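Local coordinates for protein HcgC (Methanococcus maripaludis S2, PDB 5O4H) that probably methylates a pyridinol precursor in the biosynthesis of the iron-guanylylpyridinol (FeGP) cofactor, using S-adenosyl-L-methionine as methyl donor, at residues 132-137 / 173-178. Sequence-based numbering, arbitrary orientation. Where two conformers were deposited one is given.
With SAH (S-adenosyl-L-homocysteine), chain Q.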
loop_
_atom_site.group_PDB
_atom_site.type_symbol
_atom_site.label_atom_id
_atom_site.label_comp_id
_atom_site.label_asym_id
_atom_site.label_seq_id
_atom_site.Cartn_x
_atom_site.Cartn_y
_atom_site.Cartn_z
ATOM N N ILE C 132 5.448 36.359 -0.262
ATOM C CA ILE C 132 4.975 34.995 -0.490
ATOM C C ILE C 132 5.999 34.083 0.163
ATOM O O ILE C 132 7.188 34.207 -0.111
ATOM C CB ILE C 132 4.796 34.579 -1.972
ATOM C CG1 ILE C 132 3.817 35.508 -2.700
ATOM C CG2 ILE C 132 4.332 33.084 -2.093
ATOM C CD1 ILE C 132 3.808 35.304 -4.179
ATOM N N VAL C 133 5.551 33.161 1.012
ATOM C CA VAL C 133 6.460 32.222 1.666
ATOM C C VAL C 133 5.994 30.835 1.252
ATOM O O VAL C 133 4.821 30.533 1.388
ATOM C CB VAL C 133 6.468 32.363 3.207
ATOM C CG1 VAL C 133 7.341 31.284 3.854
ATOM C CG2 VAL C 133 6.972 33.741 3.621
ATOM N N GLU C 134 6.897 29.990 0.771
ATOM C CA GLU C 134 6.520 28.636 0.398
ATOM C C GLU C 134 6.472 27.797 1.649
ATOM O O GLU C 134 7.423 27.780 2.438
ATOM C CB GLU C 134 7.498 27.995 -0.598
ATOM C CG GLU C 134 7.047 26.631 -1.075
ATOM C CD GLU C 134 7.751 26.038 -2.275
ATOM O OE1 GLU C 134 8.862 26.514 -2.606
ATOM O OE2 GLU C 134 7.234 25.034 -2.828
ATOM N N ASP C 135 5.365 27.090 1.823
ATOM C CA ASP C 135 5.162 26.206 2.945
ATOM C C ASP C 135 5.784 24.867 2.535
ATOM O O ASP C 135 5.284 24.244 1.599
ATOM C CB ASP C 135 3.658 26.058 3.225
ATOM C CG ASP C 135 3.311 25.111 4.330
ATOM O OD1 ASP C 135 4.247 24.571 4.962
ATOM O OD2 ASP C 135 2.097 24.972 4.627
ATOM N N PRO C 136 6.860 24.404 3.203
ATOM C CA PRO C 136 7.477 23.119 2.811
ATOM C C PRO C 136 6.708 21.896 3.261
ATOM O O PRO C 136 7.017 20.793 2.834
ATOM C CB PRO C 136 8.832 23.190 3.506
ATOM C CG PRO C 136 8.557 23.950 4.753
ATOM C CD PRO C 136 7.586 25.008 4.339
ATOM N N LYS C 137 5.718 22.083 4.130
ATOM C CA LYS C 137 4.947 20.966 4.643
ATOM C C LYS C 137 4.003 20.398 3.635
ATOM O O LYS C 137 3.339 21.120 2.903
ATOM C CB LYS C 137 4.136 21.387 5.863
ATOM C CG LYS C 137 4.967 21.907 7.029
ATOM C CD LYS C 137 4.126 22.146 8.291
ATOM C CE LYS C 137 2.960 23.091 8.142
ATOM N NZ LYS C 137 3.366 24.450 7.725
ATOM N N LYS C 173 5.260 13.836 2.022
ATOM C CA LYS C 173 5.741 14.481 3.268
ATOM C C LYS C 173 6.055 15.943 3.130
ATOM O O LYS C 173 6.010 16.679 4.117
ATOM C CB LYS C 173 6.978 13.752 3.788
ATOM C CG LYS C 173 6.672 12.398 4.338
ATOM C CD LYS C 173 6.086 12.558 5.797
ATOM C CE LYS C 173 6.078 11.292 6.531
ATOM N NZ LYS C 173 7.371 11.015 7.166
ATOM N N THR C 174 6.392 16.385 1.924
ATOM C CA THR C 174 6.719 17.789 1.717
ATOM C C THR C 174 6.164 18.237 0.395
ATOM O O THR C 174 5.693 17.425 -0.408
ATOM C CB THR C 174 8.240 18.079 1.781
ATOM O OG1 THR C 174 8.846 17.727 0.552
ATOM C CG2 THR C 174 8.947 17.399 2.968
ATOM N N SER C 175 6.247 19.554 0.176
ATOM C CA SER C 175 5.795 20.194 -1.055
ATOM C C SER C 175 7.003 20.435 -1.969
ATOM O O SER C 175 6.841 21.055 -3.025
ATOM C CB SER C 175 5.162 21.527 -0.716
ATOM O OG SER C 175 6.154 22.313 -0.076
ATOM N N GLY C 176 8.199 19.992 -1.564
ATOM C CA GLY C 176 9.416 20.168 -2.341
ATOM C C GLY C 176 9.280 19.567 -3.719
ATOM O O GLY C 176 8.777 18.458 -3.870
ATOM N N THR C 177 9.713 20.299 -4.738
ATOM C CA THR C 177 9.604 19.821 -6.121
ATOM C C THR C 177 10.153 18.421 -6.323
ATOM O O THR C 177 9.463 17.572 -6.872
ATOM C CB THR C 177 10.309 20.801 -7.048
ATOM O OG1 THR C 177 9.752 22.086 -6.835
ATOM C CG2 THR C 177 10.201 20.424 -8.521
ATOM N N MET C 178 11.375 18.174 -5.888
ATOM C CA MET C 178 11.964 16.815 -6.095
ATOM C C MET C 178 11.270 15.755 -5.262
ATOM O O MET C 178 11.178 14.643 -5.769
ATOM C CB MET C 178 13.502 16.703 -5.933
ATOM C CG MET C 178 14.394 17.032 -7.182
ATOM S SD MET C 178 14.011 16.697 -8.974
ATOM C CE MET C 178 14.078 14.970 -9.040
HETATM N N SAH Q . 11.204 24.894 -2.163
HETATM C CA SAH Q . 12.182 24.383 -3.183
HETATM C CB SAH Q . 13.268 23.571 -2.463
HETATM C CG SAH Q . 14.095 24.484 -1.575
HETATM S SD SAH Q . 15.669 23.786 -1.183
HETATM C C SAH Q . 11.509 23.477 -4.194
HETATM O O SAH Q . 10.356 23.036 -3.957
HETATM O OXT SAH Q . 12.109 23.176 -5.246
HETATM C "C5'" SAH Q . 16.443 25.154 -0.369
HETATM C "C4'" SAH Q . 17.025 26.131 -1.415
HETATM O "O4'" SAH Q . 17.252 27.387 -0.766
HETATM C "C3'" SAH Q . 18.417 25.683 -1.863
HETATM O "O3'" SAH Q . 18.690 26.312 -3.129
HETATM C "C2'" SAH Q . 19.315 26.286 -0.775
HETATM O "O2'" SAH Q . 20.662 26.504 -1.189
HETATM C "C1'" SAH Q . 18.651 27.641 -0.572
HETATM N N9 SAH Q . 18.781 28.212 0.786
HETATM C C8 SAH Q . 18.760 27.559 1.972
HETATM N N7 SAH Q . 18.863 28.473 2.982
HETATM C C5 SAH Q . 18.916 29.694 2.438
HETATM C C6 SAH Q . 19.003 31.082 2.943
HETATM N N6 SAH Q . 19.065 31.298 4.272
HETATM N N1 SAH Q . 19.021 32.092 2.046
HETATM C C2 SAH Q . 18.973 31.876 0.708
HETATM N N3 SAH Q . 18.892 30.635 0.187
HETATM C C4 SAH Q . 18.862 29.528 0.987
HETATM O O HOH W 1 8.573 23.217 -0.792
#
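Ser175 fits tightly against the turn that follows strand 130-134. Its OG donates to Asp135 O at 2.7 Å, in the carbonyl plane and on a lone pair. A chi1 of 60° sets OG between the backbone N and the carbonyl carbon, facing that oxygen. One residue on, Ser175 N donates to Pro136 O at 3.0 Å, from above the carbonyl plane. Thr174 CB presses on the same Pro136 O. The chains run nearly antiparallel here and form a single bridge, Lys137 with Thr174.

Toward the ligand the contact is looser. Glu134 OE2 stays 4.0 Å from Ser175 OG, and a water spans the distance. It donates to Ser175 OG, and weakly to OE2. Glu134 OE1 accepts from the amino N of S-adenosyl-L-homocysteine at 2.9 Å, while OE2 pairs with Lys29 in a salt bridge. CG lies anti to the backbone N (chi1 -175°), and the extended chain carries the carboxylate out to this amine. Lys29 also bonds Ser175 O. A glutamine here would probably leave Lys29 without its carboxylate mate and weaken the hold on the ligand's amino group.

Pro136 and Lys137 are partly exposed, although Pro136 O is held. The open side lies at Lys137, whose CB points away from 173-178. Asp135 OD1 accepts from Lys137 N in an Asx turn, and from Lys137 NZ on the opposite face of its plane. NZ also has Asp148 as a salt-bridge partner.

At the helix end, Gly176 is the N-cap. Thr177 N donates to the ligand's carboxylate O at 2.9 Å, so the start of helix 177-193 meets a negative group. The contact thus forms part of the amino-acid end of the S-adenosyl-L-homocysteine site, where a strand end and a helix N-terminus grip the ligand in a Rossmann-like domain.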